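Local structure of glycoside Hydrolase (Bacteroides uniformis, 5T99) at residues E480-Y485 / E542-F547; P533-F538 / F671-R676; C635-L640 / K691-L696. The protein probably hydrolyses galactosidic bonds in agarose-derived sugars, as a family 2 glycoside hydrolase whose pocket binds d-galacto-isofagomine. All blocks are in the same frame, centred on the assembly; numbering follows the deposited sequence. Where two conformers were deposited one is given.

Contact 1. Residues E480-Y485 / E542-F547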
loop_
_atom_site.group_PDB
_atom_site.type_symbol
_atom_site.label_atom_id
_atom_site.label_comp_id
_atom_site.label_asym_id
_atom_site.label_seq_id
_atom_site.Cartn_x
_atom_site.Cartn_y
_atom_site.Cartn_z
ATOM N N GLU A 480 -11.832 29.817 -0.164
ATOM C CA GLU A 480 -13.104 30.112 0.510
ATOM C C GLU A 480 -13.234 29.402 1.867
ATOM O O GLU A 480 -13.673 30.019 2.838
ATOM C CB GLU A 480 -14.303 29.783 -0.397
ATOM C CG GLU A 480 -15.657 29.958 0.279
ATOM C CD GLU A 480 -16.833 29.727 -0.649
ATOM O OE1 GLU A 480 -17.420 28.625 -0.604
ATOM O OE2 GLU A 480 -17.177 30.652 -1.409
ATOM N N VAL A 481 -12.864 28.121 1.942
ATOM C CA VAL A 481 -12.996 27.377 3.206
ATOM C C VAL A 481 -12.096 27.938 4.305
ATOM O O VAL A 481 -12.464 27.872 5.466
ATOM C CB VAL A 481 -12.768 25.858 3.036
ATOM C CG1 VAL A 481 -11.281 25.518 2.898
ATOM C CG2 VAL A 481 -13.401 25.089 4.189
ATOM N N GLN A 482 -10.941 28.492 3.925
ATOM C CA GLN A 482 -10.045 29.196 4.862
ATOM C C GLN A 482 -10.616 30.541 5.361
ATOM O O GLN A 482 -10.358 30.930 6.498
ATOM C CB GLN A 482 -8.652 29.423 4.244
ATOM C CG GLN A 482 -7.881 28.150 3.953
ATOM C CD GLN A 482 -6.585 28.410 3.189
ATOM O OE1 GLN A 482 -5.528 28.664 3.792
ATOM N NE2 GLN A 482 -6.653 28.329 1.859
ATOM N N ARG A 483 -11.351 31.256 4.513
ATOM C CA ARG A 483 -12.081 32.456 4.937
ATOM C C ARG A 483 -13.169 32.113 5.961
ATOM O O ARG A 483 -13.281 32.763 7.004
ATOM C CB ARG A 483 -12.756 33.161 3.747
ATOM C CG ARG A 483 -11.931 34.237 3.065
ATOM C CD ARG A 483 -12.802 35.076 2.122
ATOM N NE ARG A 483 -13.420 34.299 1.028
ATOM C CZ ARG A 483 -12.789 33.844 -0.070
ATOM N NH1 ARG A 483 -11.486 34.052 -0.259
ATOM N NH2 ARG A 483 -13.469 33.148 -0.989
ATOM N N LEU A 484 -13.980 31.112 5.626
ATOM C CA LEU A 484 -15.143 30.743 6.428
ATOM C C LEU A 484 -14.776 30.012 7.718
ATOM O O LEU A 484 -15.455 30.165 8.735
ATOM C CB LEU A 484 -16.121 29.894 5.599
ATOM C CG LEU A 484 -16.721 30.546 4.338
ATOM C CD1 LEU A 484 -17.543 29.559 3.516
ATOM C CD2 LEU A 484 -17.554 31.765 4.706
ATOM N N TYR A 485 -13.715 29.204 7.672
ATOM C CA TYR A 485 -13.336 28.341 8.792
ATOM C C TYR A 485 -11.829 28.455 8.978
ATOM O O TYR A 485 -11.099 27.512 8.715
ATOM C CB TYR A 485 -13.792 26.894 8.535
ATOM C CG TYR A 485 -15.290 26.787 8.386
ATOM C CD1 TYR A 485 -16.109 26.774 9.505
ATOM C CD2 TYR A 485 -15.897 26.763 7.119
ATOM C CE1 TYR A 485 -17.494 26.710 9.377
ATOM C CE2 TYR A 485 -17.280 26.705 6.983
ATOM C CZ TYR A 485 -18.068 26.677 8.118
ATOM O OH TYR A 485 -19.426 26.619 8.032
ATOM N N GLU A 542 0.001 25.932 -4.523
ATOM C CA GLU A 542 0.905 27.094 -4.447
ATOM C C GLU A 542 0.202 28.344 -3.931
ATOM O O GLU A 542 0.785 29.076 -3.148
ATOM C CB GLU A 542 1.577 27.382 -5.790
ATOM C CG GLU A 542 2.613 26.328 -6.161
ATOM C CD GLU A 542 3.169 26.487 -7.572
ATOM O OE1 GLU A 542 3.153 27.638 -8.095
ATOM O OE2 GLU A 542 3.624 25.457 -8.144
ATOM N N MET A 543 -1.038 28.579 -4.348
ATOM C CA MET A 543 -1.787 29.752 -3.885
ATOM C C MET A 543 -2.332 29.626 -2.453
ATOM O O MET A 543 -2.773 30.627 -1.880
ATOM C CB MET A 543 -2.930 30.068 -4.857
ATOM C CG MET A 543 -2.469 30.465 -6.259
ATOM S SD MET A 543 -1.067 31.597 -6.260
ATOM C CE MET A 543 -1.768 33.018 -5.423
ATOM N N ASN A 544 -2.314 28.416 -1.883
ATOM C CA ASN A 544 -2.828 28.168 -0.528
ATOM C C ASN A 544 -1.783 27.403 0.313
ATOM O O ASN A 544 -1.950 26.204 0.588
ATOM C CB ASN A 544 -4.166 27.415 -0.605
ATOM C CG ASN A 544 -5.269 28.235 -1.284
ATOM O OD1 ASN A 544 -5.864 29.133 -0.676
ATOM N ND2 ASN A 544 -5.550 27.925 -2.549
ATOM N N PRO A 545 -0.707 28.105 0.747
ATOM C CA PRO A 545 0.400 27.489 1.511
ATOM C C PRO A 545 0.029 26.805 2.841
ATOM O O PRO A 545 0.783 25.956 3.309
ATOM C CB PRO A 545 1.355 28.665 1.783
ATOM C CG PRO A 545 0.557 29.900 1.573
ATOM C CD PRO A 545 -0.510 29.562 0.577
ATOM N N ARG A 546 -1.102 27.179 3.441
ATOM C CA ARG A 546 -1.584 26.524 4.660
ATOM C C ARG A 546 -1.970 25.067 4.425
ATOM O O ARG A 546 -1.875 24.258 5.344
ATOM C CB ARG A 546 -2.763 27.300 5.286
ATOM C CG ARG A 546 -2.386 28.684 5.844
ATOM C CD ARG A 546 -3.533 29.387 6.575
ATOM N NE ARG A 546 -4.166 28.495 7.557
ATOM C CZ ARG A 546 -5.479 28.369 7.803
ATOM N NH1 ARG A 546 -6.402 29.097 7.175
ATOM N NH2 ARG A 546 -5.879 27.492 8.718
ATOM N N PHE A 547 -2.424 24.741 3.216
ATOM C CA PHE A 547 -2.744 23.355 2.881
ATOM C C PHE A 547 -1.470 22.509 2.977
ATOM O O PHE A 547 -0.434 22.864 2.423
ATOM C CB PHE A 547 -3.432 23.224 1.507
ATOM C CG PHE A 547 -4.933 23.338 1.575
ATOM C CD1 PHE A 547 -5.745 22.265 1.246
ATOM C CD2 PHE A 547 -5.538 24.526 2.010
ATOM C CE1 PHE A 547 -7.120 22.364 1.344
ATOM C CE2 PHE A 547 -6.926 24.629 2.109
ATOM C CZ PHE A 547 -7.712 23.544 1.772
HETATM O O HOH W 1 -3.150 29.095 2.586
HETATM O O HOH W 2 -8.627 27.126 7.851
#

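Contact 2. Residues P533-F538 / F671-R676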
loop_
_atom_site.group_PDB
_atom_site.type_symbol
_atom_site.label_atom_id
_atom_site.label_comp_id
_atom_site.label_asym_id
_atom_site.label_seq_id
_atom_site.Cartn_x
_atom_site.Cartn_y
_atom_site.Cartn_z
ATOM N N PRO A 533 -6.903 17.930 -14.148
ATOM C CA PRO A 533 -5.502 17.531 -14.323
ATOM C C PRO A 533 -4.637 17.924 -13.122
ATOM O O PRO A 533 -4.997 18.840 -12.403
ATOM C CB PRO A 533 -5.051 18.303 -15.577
ATOM C CG PRO A 533 -6.287 18.877 -16.172
ATOM C CD PRO A 533 -7.268 19.034 -15.049
ATOM N N PRO A 534 -3.495 17.246 -12.919
ATOM C CA PRO A 534 -2.576 17.584 -11.819
ATOM C C PRO A 534 -2.165 19.061 -11.743
ATOM O O PRO A 534 -1.941 19.583 -10.637
ATOM C CB PRO A 534 -1.354 16.704 -12.107
ATOM C CG PRO A 534 -1.912 15.514 -12.802
ATOM C CD PRO A 534 -3.063 16.025 -13.632
ATOM N N ASP A 535 -2.075 19.709 -12.905
ATOM C CA ASP A 535 -1.678 21.127 -13.016
ATOM C C ASP A 535 -2.574 22.029 -12.145
ATOM O O ASP A 535 -2.098 23.002 -11.555
ATOM C CB ASP A 535 -1.750 21.634 -14.483
ATOM C CG ASP A 535 -1.174 20.644 -15.508
ATOM O OD1 ASP A 535 -0.398 21.054 -16.407
ATOM O OD2 ASP A 535 -1.527 19.450 -15.433
ATOM N N ILE A 536 -3.868 21.696 -12.094
ATOM C CA ILE A 536 -4.858 22.443 -11.309
ATOM C C ILE A 536 -4.572 22.325 -9.805
ATOM O O ILE A 536 -4.646 23.328 -9.085
ATOM C CB ILE A 536 -6.311 21.974 -11.634
ATOM C CG1 ILE A 536 -6.709 22.369 -13.063
ATOM C CG2 ILE A 536 -7.333 22.510 -10.631
ATOM C CD1 ILE A 536 -6.909 23.861 -13.278
ATOM N N GLU A 537 -4.245 21.123 -9.329
ATOM C CA GLU A 537 -3.901 20.962 -7.906
ATOM C C GLU A 537 -2.611 21.723 -7.562
ATOM O O GLU A 537 -2.573 22.456 -6.567
ATOM C CB GLU A 537 -3.774 19.495 -7.506
ATOM C CG GLU A 537 -3.770 19.263 -5.993
ATOM C CD GLU A 537 -5.050 19.678 -5.291
ATOM O OE1 GLU A 537 -6.150 19.496 -5.868
ATOM O OE2 GLU A 537 -4.950 20.166 -4.152
ATOM N N PHE A 538 -1.580 21.569 -8.399
ATOM C CA PHE A 538 -0.308 22.283 -8.197
ATOM C C PHE A 538 -0.542 23.781 -8.049
ATOM O O PHE A 538 0.000 24.414 -7.138
ATOM C CB PHE A 538 0.694 22.055 -9.348
ATOM C CG PHE A 538 1.057 20.611 -9.586
ATOM C CD1 PHE A 538 0.879 19.625 -8.601
ATOM C CD2 PHE A 538 1.602 20.242 -10.799
ATOM C CE1 PHE A 538 1.206 18.311 -8.850
ATOM C CE2 PHE A 538 1.943 18.920 -11.053
ATOM C CZ PHE A 538 1.747 17.953 -10.081
ATOM N N PHE A 671 -7.132 26.202 -19.196
ATOM C CA PHE A 671 -6.144 26.627 -18.196
ATOM C C PHE A 671 -4.757 26.808 -18.848
ATOM O O PHE A 671 -4.286 25.924 -19.582
ATOM C CB PHE A 671 -6.101 25.594 -17.051
ATOM C CG PHE A 671 -5.098 25.915 -15.972
ATOM C CD1 PHE A 671 -5.270 27.029 -15.155
ATOM C CD2 PHE A 671 -3.978 25.102 -15.772
ATOM C CE1 PHE A 671 -4.346 27.332 -14.167
ATOM C CE2 PHE A 671 -3.051 25.403 -14.783
ATOM C CZ PHE A 671 -3.234 26.520 -13.981
ATOM N N GLN A 672 -4.127 27.962 -18.597
ATOM C CA GLN A 672 -2.737 28.198 -18.999
ATOM C C GLN A 672 -1.785 27.612 -17.941
ATOM O O GLN A 672 -1.547 28.234 -16.903
ATOM C CB GLN A 672 -2.453 29.701 -19.187
ATOM C CG GLN A 672 -3.334 30.436 -20.199
ATOM C CD GLN A 672 -3.361 29.797 -21.582
ATOM O OE1 GLN A 672 -4.420 29.407 -22.073
ATOM N NE2 GLN A 672 -2.199 29.678 -22.210
ATOM N N SER A 673 -1.243 26.423 -18.211
ATOM C CA SER A 673 -0.416 25.693 -17.239
ATOM C C SER A 673 1.076 26.012 -17.346
ATOM O O SER A 673 1.676 25.903 -18.416
ATOM C CB SER A 673 -0.624 24.183 -17.385
ATOM O OG SER A 673 0.223 23.472 -16.503
ATOM N N LYS A 674 1.681 26.378 -16.221
ATOM C CA LYS A 674 3.133 26.546 -16.159
ATOM C C LYS A 674 3.880 25.232 -15.913
ATOM O O LYS A 674 5.094 25.252 -15.774
ATOM C CB LYS A 674 3.528 27.586 -15.100
ATOM C CG LYS A 674 3.300 27.219 -13.633
ATOM C CD LYS A 674 3.842 28.340 -12.753
ATOM C CE LYS A 674 3.454 28.201 -11.283
ATOM N NZ LYS A 674 3.513 29.513 -10.558
ATOM N N TYR A 675 3.177 24.104 -15.882
ATOM C CA TYR A 675 3.766 22.831 -15.483
ATOM C C TYR A 675 4.101 21.907 -16.660
ATOM O O TYR A 675 4.612 20.813 -16.446
ATOM C CB TYR A 675 2.823 22.135 -14.487
ATOM C CG TYR A 675 2.482 23.039 -13.322
ATOM C CD1 TYR A 675 3.401 23.254 -12.292
ATOM C CD2 TYR A 675 1.262 23.716 -13.268
ATOM C CE1 TYR A 675 3.102 24.100 -11.234
ATOM C CE2 TYR A 675 0.954 24.565 -12.216
ATOM C CZ TYR A 675 1.870 24.757 -11.199
ATOM O OH TYR A 675 1.564 25.604 -10.150
ATOM N N ARG A 676 3.789 22.349 -17.882
ATOM C CA ARG A 676 4.143 21.645 -19.110
ATOM C C ARG A 676 4.765 22.629 -20.105
ATOM O O ARG A 676 4.410 23.805 -20.116
ATOM C CB ARG A 676 2.909 21.019 -19.754
ATOM C CG ARG A 676 1.944 20.404 -18.773
ATOM C CD ARG A 676 0.838 19.665 -19.488
ATOM N NE ARG A 676 -0.156 19.177 -18.540
ATOM C CZ ARG A 676 -1.033 18.212 -18.790
ATOM N NH1 ARG A 676 -1.039 17.566 -19.958
ATOM N NH2 ARG A 676 -1.907 17.869 -17.849
#

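Contact 3. Residues C635-L640 / K691-L696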
loop_
_atom_site.group_PDB
_atom_site.type_symbol
_atom_site.label_atom_id
_atom_site.label_comp_id
_atom_site.label_asym_id
_atom_site.label_seq_id
_atom_site.Cartn_x
_atom_site.Cartn_y
_atom_site.Cartn_z
ATOM N N CYS A 635 13.789 21.508 -14.797
ATOM C CA CYS A 635 14.807 22.500 -15.175
ATOM C C CYS A 635 14.203 23.834 -15.634
ATOM O O CYS A 635 13.033 23.924 -15.980
ATOM C CB CYS A 635 15.710 21.936 -16.276
ATOM S SG CYS A 635 16.534 20.395 -15.834
ATOM N N TYR A 636 15.031 24.864 -15.626
ATOM C CA TYR A 636 14.608 26.206 -15.988
ATOM C C TYR A 636 13.952 26.292 -17.387
ATOM O O TYR A 636 12.950 27.001 -17.552
ATOM C CB TYR A 636 15.803 27.146 -15.878
ATOM C CG TYR A 636 15.579 28.511 -16.453
ATOM C CD1 TYR A 636 14.903 29.489 -15.726
ATOM C CD2 TYR A 636 16.051 28.835 -17.727
ATOM C CE1 TYR A 636 14.690 30.753 -16.256
ATOM C CE2 TYR A 636 15.853 30.096 -18.258
ATOM C CZ TYR A 636 15.167 31.052 -17.526
ATOM O OH TYR A 636 14.962 32.309 -18.064
ATOM N N GLU A 637 14.502 25.568 -18.366
ATOM C CA GLU A 637 13.983 25.572 -19.754
ATOM C C GLU A 637 14.302 24.279 -20.510
ATOM O O GLU A 637 15.099 23.468 -20.055
ATOM C CB GLU A 637 14.557 26.756 -20.546
ATOM C CG GLU A 637 16.027 26.601 -20.934
ATOM C CD GLU A 637 16.640 27.875 -21.491
ATOM O OE1 GLU A 637 17.880 28.036 -21.385
ATOM O OE2 GLU A 637 15.886 28.713 -22.037
ATOM N N ALA A 638 13.697 24.115 -21.677
ATOM C CA ALA A 638 14.025 23.006 -22.557
ATOM C C ALA A 638 13.923 23.398 -24.027
ATOM O O ALA A 638 13.170 24.306 -24.385
ATOM C CB ALA A 638 13.131 21.816 -22.271
ATOM N N GLU A 639 14.689 22.691 -24.859
ATOM C CA GLU A 639 14.770 22.940 -26.300
ATOM C C GLU A 639 14.533 21.631 -27.020
ATOM O O GLU A 639 15.120 20.619 -26.661
ATOM C CB GLU A 639 16.148 23.510 -26.676
ATOM C CG GLU A 639 16.256 24.004 -28.123
ATOM C CD GLU A 639 17.490 24.860 -28.398
ATOM O OE1 GLU A 639 18.446 24.843 -27.596
ATOM O OE2 GLU A 639 17.502 25.550 -29.437
ATOM N N LEU A 640 13.665 21.665 -28.030
ATOM C CA LEU A 640 13.276 20.488 -28.801
ATOM C C LEU A 640 14.020 20.485 -30.147
ATOM O O LEU A 640 14.191 21.538 -30.774
ATOM C CB LEU A 640 11.760 20.517 -29.017
ATOM C CG LEU A 640 11.053 19.245 -29.479
ATOM C CD1 LEU A 640 11.219 18.125 -28.461
ATOM C CD2 LEU A 640 9.572 19.500 -29.715
ATOM N N LYS A 691 16.332 18.684 -24.905
ATOM C CA LYS A 691 17.444 19.047 -24.054
ATOM C C LYS A 691 16.952 20.016 -22.995
ATOM O O LYS A 691 16.362 21.037 -23.332
ATOM C CB LYS A 691 18.548 19.686 -24.885
ATOM C CG LYS A 691 19.236 18.703 -25.816
ATOM C CD LYS A 691 20.414 19.334 -26.546
ATOM C CE LYS A 691 20.919 18.404 -27.634
ATOM N NZ LYS A 691 22.045 19.004 -28.379
ATOM N N ALA A 692 17.210 19.685 -21.727
ATOM C CA ALA A 692 16.817 20.510 -20.590
ATOM C C ALA A 692 18.037 21.241 -20.044
ATOM O O ALA A 692 19.088 20.622 -19.832
ATOM C CB ALA A 692 16.191 19.648 -19.502
ATOM N N TYR A 693 17.881 22.546 -19.808
ATOM C CA TYR A 693 18.954 23.400 -19.321
ATOM C C TYR A 693 18.557 24.143 -18.046
ATOM O O TYR A 693 17.382 24.413 -17.812
ATOM C CB TYR A 693 19.326 24.452 -20.372
ATOM C CG TYR A 693 19.626 23.925 -21.760
ATOM C CD1 TYR A 693 20.911 23.518 -22.110
ATOM C CD2 TYR A 693 18.631 23.865 -22.736
ATOM C CE1 TYR A 693 21.197 23.047 -23.386
ATOM C CE2 TYR A 693 18.909 23.391 -24.011
ATOM C CZ TYR A 693 20.194 22.984 -24.331
ATOM O OH TYR A 693 20.478 22.516 -25.597
ATOM N N ASN A 694 19.554 24.503 -17.241
ATOM C CA ASN A 694 19.351 25.443 -16.141
ATOM C C ASN A 694 19.359 26.877 -16.696
ATOM O O ASN A 694 19.454 27.061 -17.913
ATOM C CB ASN A 694 20.376 25.209 -15.006
ATOM C CG ASN A 694 21.824 25.504 -15.403
ATOM O OD1 ASN A 694 22.116 26.071 -16.462
ATOM N ND2 ASN A 694 22.745 25.120 -14.526
ATOM N N ASN A 695 19.249 27.874 -15.817
ATOM C CA ASN A 695 19.207 29.290 -16.236
ATOM C C ASN A 695 20.541 29.914 -16.679
ATOM O O ASN A 695 20.553 31.058 -17.124
ATOM C CB ASN A 695 18.553 30.169 -15.151
ATOM C CG ASN A 695 19.398 30.309 -13.885
ATOM O OD1 ASN A 695 20.467 29.714 -13.739
ATOM N ND2 ASN A 695 18.901 31.106 -12.953
ATOM N N LEU A 696 21.648 29.183 -16.523
ATOM C CA LEU A 696 22.947 29.553 -17.120
ATOM C C LEU A 696 23.146 28.994 -18.539
ATOM O O LEU A 696 24.168 29.283 -19.171
ATOM C CB LEU A 696 24.101 29.068 -16.224
ATOM C CG LEU A 696 24.124 29.604 -14.787
ATOM C CD1 LEU A 696 25.148 28.867 -13.933
ATOM C CD2 LEU A 696 24.390 31.104 -14.775
#

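Contact 1. Residues E480-Y485 / E542-F547
The amide nitrogen NE2 of Q482 is shared between two acceptors, OD1 of N544 across the contact and the backbone O of Y478 one turn earlier in its own helix. The bond to N544 OD1 is short at 2.8 Å but weak, its N-H...O angle being only 124°; N544 is itself held through ND2, bonded to F540 O. The amide pair joins two pieces of the outer layer of the TIM barrel: helix 478-484, which precedes barrel strand 490-495, and the type I turn N544-F547, which follows helix 534-543 and leads into strand 549-552. Beyond CG the chain of Q482 is extended (chi2 173°), which carries the amide right across to the turn. There its oxygen lies alongside the aliphatic stem of R546, with Q482 OE1 3.4 Å from R546 CB. A water bridges the same oxygen to the backbone, donating a hydrogen bond to Q482 OE1 at 2.7 Å and accepting one from R546 N at 2.9 Å. Q482 CD lies at the edge of the F547 ring, near its plane, 3.9 Å from F547 CE2. V481 meets that ring at its edge too, through CG1, while Y478 stacks on it. A leucine in place of Q482 would probably leave N544 OD1 and the bridging water without their mate on the helix, so that only apolar touching joined the side chain to the turn. The guanidinium of R546 is fixed elsewhere, NE in a salt bridge with D298 and NH2 bonded to K297 O. From this anchored position R546 NH2 also donates to a second water, at 2.9 Å, and that water donates in turn to Y485 O, in the first residue past the helix, at 2.6 Å.

Contact 2. Residues P533-F538 / F671-R676
The first torsion of D535 (chi1 -43°) sets its carboxylate beside the backbone N, and the chain of R676, extended from CG to NE, runs up to it side-on. The result is a two-pronged salt bridge: R676 NE reaches the syn lone pair of D535 OD1 at 2.9 Å, and R676 NH2 meets D535 OD2 at 2.9 Å, from the syn side but tilted out of the carboxylate plane. D535 OD1 also accepts a hydrogen bond from S673 OG, modelled at a very short 2.5 Å whose exact value is doubtful. The same hydroxyl accepts from Y675 N, closing an ST turn that fixes the hydroxyl facing the acid. The buried carboxylate is thus met by two guanidinium nitrogens and, if the short contact is real, the serine hydroxyl; R676 has further partners in the backbone oxygens of Y523 and D524.

Around this polar centre the packing is aromatic. CB of F538 sits over one face of Y675, 3.8 Å from the ring centroid, with K674 CG over the opposite face. The F538 ring turns its edge to that tyrosine in a T-shaped pair, centroids 5.3 Å apart and planes at 71°. CD1 of I536 lies over a face of F671 in a CH-pi contact, 4.0 Å from its centroid.

The start of barrel helix 534-543 meets strand 670-673 of the DUF4982 region, the axes of 534-538 and 671-673 being 77° apart. Strand 657-660, the antiparallel mate of that strand, touches D535 and F671 through I659; helix 598-607 packs on P534 and D535, and strand 549-552 brings E550 against F538.

Contact 3. Residues C635-L640 / K691-L696
Y636 lays the face of its ring over N695, whose CB stands 3.7 Å from the ring centroid and almost on the ring normal. The ring reaches there because CG lies opposite the backbone N (chi1 170°). Just beyond, Y636 and E637 both face Y693, a classic beta bulge where strands 637-642 and 687-693 begin to pair as the central strands of a four-stranded antiparallel sheet in the DUF4982 region. E637 and Y693 form a hydrogen-bonded pair, Y693 N donating to E637 O at 2.9 Å, and so do E639 and K691, with E639 N to K691 O at 2.8 Å. Between them A638 and A692 are a non-hydrogen-bonded pair, their CA atoms 4.2 Å apart.

On the face of E637 and E639 the Y693 ring turns its edge to E639, Y693 CE2 lying 3.8 Å from E639 CB. The carboxylate of E639 bonds instead to S646, and K691 makes a cation-pi contact with F641. On the alanine face C635 SG packs against A692 CB. Backbone bonds therefore pin the register, while side chains across this pair add mainly apolar and ring contacts, E639 and K691 finding their polar partners outside the two segments.

The three contacts run from the outer layer of the barrel to a peripheral sheet. Contacts 1 and 2 are buried and share helix 534-543: contact 1 is made by the turn that follows it, contact 2 by its first turn. They also touch directly, since E542 makes a salt bridge to K674 and a weak hydrogen bond to Y675. Contact 3, partly buried and farther from the chain centre, lies within the same DUF4982 region as residues 671-676, its nearest atoms about 8 Å from contact 2. Chemistry follows place: an amide and waters within the barrel layer, ion pairing and aromatics between regions, and backbone ladder bonds inside the sheet.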